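Chromosomal replication initiator protein DnaA (Helicobacter pylori, PDB 2WP0) probably binds the chromosomal replication origin in its ATP-bound form to start DNA replication, its N-terminal domain I probably serving oligomerization and binding of regulators. Local coordinates at residues Phe46-Asn51 / Arg86-Pro91. Numbering follows the deposited sequence.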
loop_
_atom_site.group_PDB
_atom_site.type_symbol
_atom_site.label_atom_id
_atom_site.label_comp_id
_atom_site.label_asym_id
_atom_site.label_seq_id
_atom_site.Cartn_x
_atom_site.Cartn_y
_atom_site.Cartn_z
ATOM N N PHE D 46 13.577 -32.611 -28.000
ATOM C CA PHE D 46 14.351 -31.610 -27.291
ATOM C C PHE D 46 14.625 -30.412 -28.189
ATOM O O PHE D 46 15.017 -30.567 -29.345
ATOM C CB PHE D 46 15.667 -32.205 -26.775
ATOM C CG PHE D 46 15.520 -32.977 -25.500
ATOM C CD1 PHE D 46 15.559 -32.334 -24.275
ATOM C CD2 PHE D 46 15.339 -34.347 -25.524
ATOM C CE1 PHE D 46 15.418 -33.048 -23.095
ATOM C CE2 PHE D 46 15.199 -35.064 -24.346
ATOM C CZ PHE D 46 15.237 -34.415 -23.132
ATOM N N PHE D 47 14.393 -29.219 -27.655
ATOM C CA PHE D 47 14.742 -27.985 -28.336
ATOM C C PHE D 47 15.641 -27.149 -27.445
ATOM O O PHE D 47 15.608 -27.261 -26.212
ATOM C CB PHE D 47 13.498 -27.170 -28.697
ATOM C CG PHE D 47 12.445 -27.969 -29.363
ATOM C CD1 PHE D 47 11.421 -28.532 -28.628
ATOM C CD2 PHE D 47 12.494 -28.203 -30.720
ATOM C CE1 PHE D 47 10.445 -29.304 -29.239
ATOM C CE2 PHE D 47 11.527 -28.976 -31.338
ATOM C CZ PHE D 47 10.497 -29.525 -30.595
ATOM N N TYR D 48 16.440 -26.310 -28.087
ATOM C CA TYR D 48 17.224 -25.320 -27.389
ATOM C C TYR D 48 16.582 -23.950 -27.559
ATOM O O TYR D 48 16.042 -23.629 -28.611
ATOM C CB TYR D 48 18.651 -25.301 -27.923
ATOM C CG TYR D 48 19.522 -26.411 -27.392
ATOM C CD1 TYR D 48 19.685 -26.603 -26.021
ATOM C CD2 TYR D 48 20.207 -27.257 -28.256
ATOM C CE1 TYR D 48 20.501 -27.615 -25.521
ATOM C CE2 TYR D 48 21.030 -28.273 -27.772
ATOM C CZ TYR D 48 21.173 -28.446 -26.400
ATOM O OH TYR D 48 21.993 -29.448 -25.920
ATOM N N ALA D 49 16.613 -23.161 -26.498
ATOM C CA ALA D 49 16.305 -21.745 -26.577
ATOM C C ALA D 49 17.554 -20.994 -26.131
ATOM O O ALA D 49 18.297 -21.456 -25.265
ATOM C CB ALA D 49 15.119 -21.404 -25.698
ATOM N N PRO D 50 17.792 -19.829 -26.724
ATOM C CA PRO D 50 19.037 -19.087 -26.524
ATOM C C PRO D 50 19.274 -18.808 -25.055
ATOM O O PRO D 50 20.404 -18.901 -24.584
ATOM C CB PRO D 50 18.771 -17.767 -27.238
ATOM C CG PRO D 50 17.615 -18.036 -28.147
ATOM C CD PRO D 50 16.795 -19.063 -27.483
ATOM N N ASN D 51 18.214 -18.470 -24.334
ATOM C CA ASN D 51 18.366 -18.120 -22.937
ATOM C C ASN D 51 17.259 -18.673 -22.035
ATOM O O ASN D 51 16.303 -19.314 -22.495
ATOM C CB ASN D 51 18.444 -16.611 -22.803
ATOM C CG ASN D 51 17.248 -15.929 -23.399
ATOM O OD1 ASN D 51 16.128 -16.090 -22.920
ATOM N ND2 ASN D 51 17.466 -15.178 -24.468
ATOM N N ARG D 86 10.672 -31.046 -24.442
ATOM C CA ARG D 86 11.558 -30.493 -23.438
ATOM C C ARG D 86 12.440 -29.469 -24.112
ATOM O O ARG D 86 13.249 -29.812 -24.963
ATOM C CB ARG D 86 12.424 -31.586 -22.821
ATOM C CG ARG D 86 13.374 -31.079 -21.729
ATOM C CD ARG D 86 12.775 -31.327 -20.334
ATOM N NE ARG D 86 12.388 -32.717 -20.135
ATOM C CZ ARG D 86 11.690 -33.179 -19.094
ATOM N NH1 ARG D 86 11.301 -32.350 -18.129
ATOM N NH2 ARG D 86 11.370 -34.478 -19.015
ATOM N N ILE D 87 12.270 -28.205 -23.749
ATOM C CA ILE D 87 13.163 -27.165 -24.248
ATOM C C ILE D 87 14.174 -26.705 -23.182
ATOM O O ILE D 87 13.869 -26.709 -21.984
ATOM C CB ILE D 87 12.393 -25.983 -24.841
ATOM C CG1 ILE D 87 13.050 -24.682 -24.410
ATOM C CG2 ILE D 87 10.940 -26.020 -24.426
ATOM C CD1 ILE D 87 12.752 -23.561 -25.329
ATOM N N GLU D 88 15.374 -26.340 -23.625
ATOM C CA GLU D 88 16.464 -26.015 -22.716
ATOM C C GLU D 88 17.233 -24.797 -23.182
ATOM O O GLU D 88 16.972 -24.276 -24.253
ATOM C CB GLU D 88 17.437 -27.179 -22.648
ATOM C CG GLU D 88 16.976 -28.361 -21.828
ATOM C CD GLU D 88 17.845 -29.589 -22.072
ATOM O OE1 GLU D 88 17.959 -30.008 -23.245
ATOM O OE2 GLU D 88 18.421 -30.134 -21.105
ATOM N N VAL D 89 18.196 -24.354 -22.374
ATOM C CA VAL D 89 19.142 -23.309 -22.793
ATOM C C VAL D 89 20.383 -23.959 -23.430
ATOM O O VAL D 89 20.642 -25.147 -23.215
ATOM C CB VAL D 89 19.540 -22.363 -21.616
ATOM C CG1 VAL D 89 20.228 -21.105 -22.133
ATOM C CG2 VAL D 89 18.322 -21.979 -20.805
ATOM N N ALA D 90 21.162 -23.177 -24.175
ATOM C CA ALA D 90 22.141 -23.732 -25.117
ATOM C C ALA D 90 23.484 -24.303 -24.588
ATOM O O ALA D 90 23.747 -25.493 -24.740
ATOM C CB ALA D 90 22.363 -22.753 -26.260
ATOM N N PRO D 91 24.364 -23.461 -24.025
ATOM C CA PRO D 91 25.592 -24.105 -23.544
ATOM C C PRO D 91 25.675 -24.142 -22.024
ATOM O O PRO D 91 26.508 -23.420 -21.476
ATOM C CB PRO D 91 26.702 -23.187 -24.081
ATOM C CG PRO D 91 25.983 -21.999 -24.736
ATOM C CD PRO D 91 24.575 -22.022 -24.222
#
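F47 sits between two residues of the neighbouring parallel strand, its N donating to the O of R86 at 3.0 Å and its O accepting from the N of E88 at 2.8 Å, after which the N of A49 donates to the O of E88; the strand axes are twisted by 33°. F46, Y48, R86 and E88 lie on one face of the sheet. There F46 and R86 run side by side, and CE1 of F46 meets the aliphatic CG of R86. With CG anti to the backbone N (chi1 -179°), R86 starts its chain alongside the ring, whose plane is 28° from that of the guanidinium. The carboxylate of E88 reaches the same ring from further along the strand, OE1 lying 3.5 Å from CD1 of F46. The ring of Y48 lies beside the end of the partner strand, its CD1 3.3 Å from the O of V89. Strands 44-49 and 84-89, with helix 52-71 joining them in sequence as the crossover, form a beta-alpha-beta unit of domain I. The helix packs on the opposite face, where I87 and V89 both touch C55. On this face CD1 of I87 packs against CB of A49, and CB of I87 is 4.2 Å from CB of F47. At the end of the strand V89 lies against backbone, its CG1 3.6 Å from CA of N51, the N-cap residue whose OD1 accepts from the N of L54.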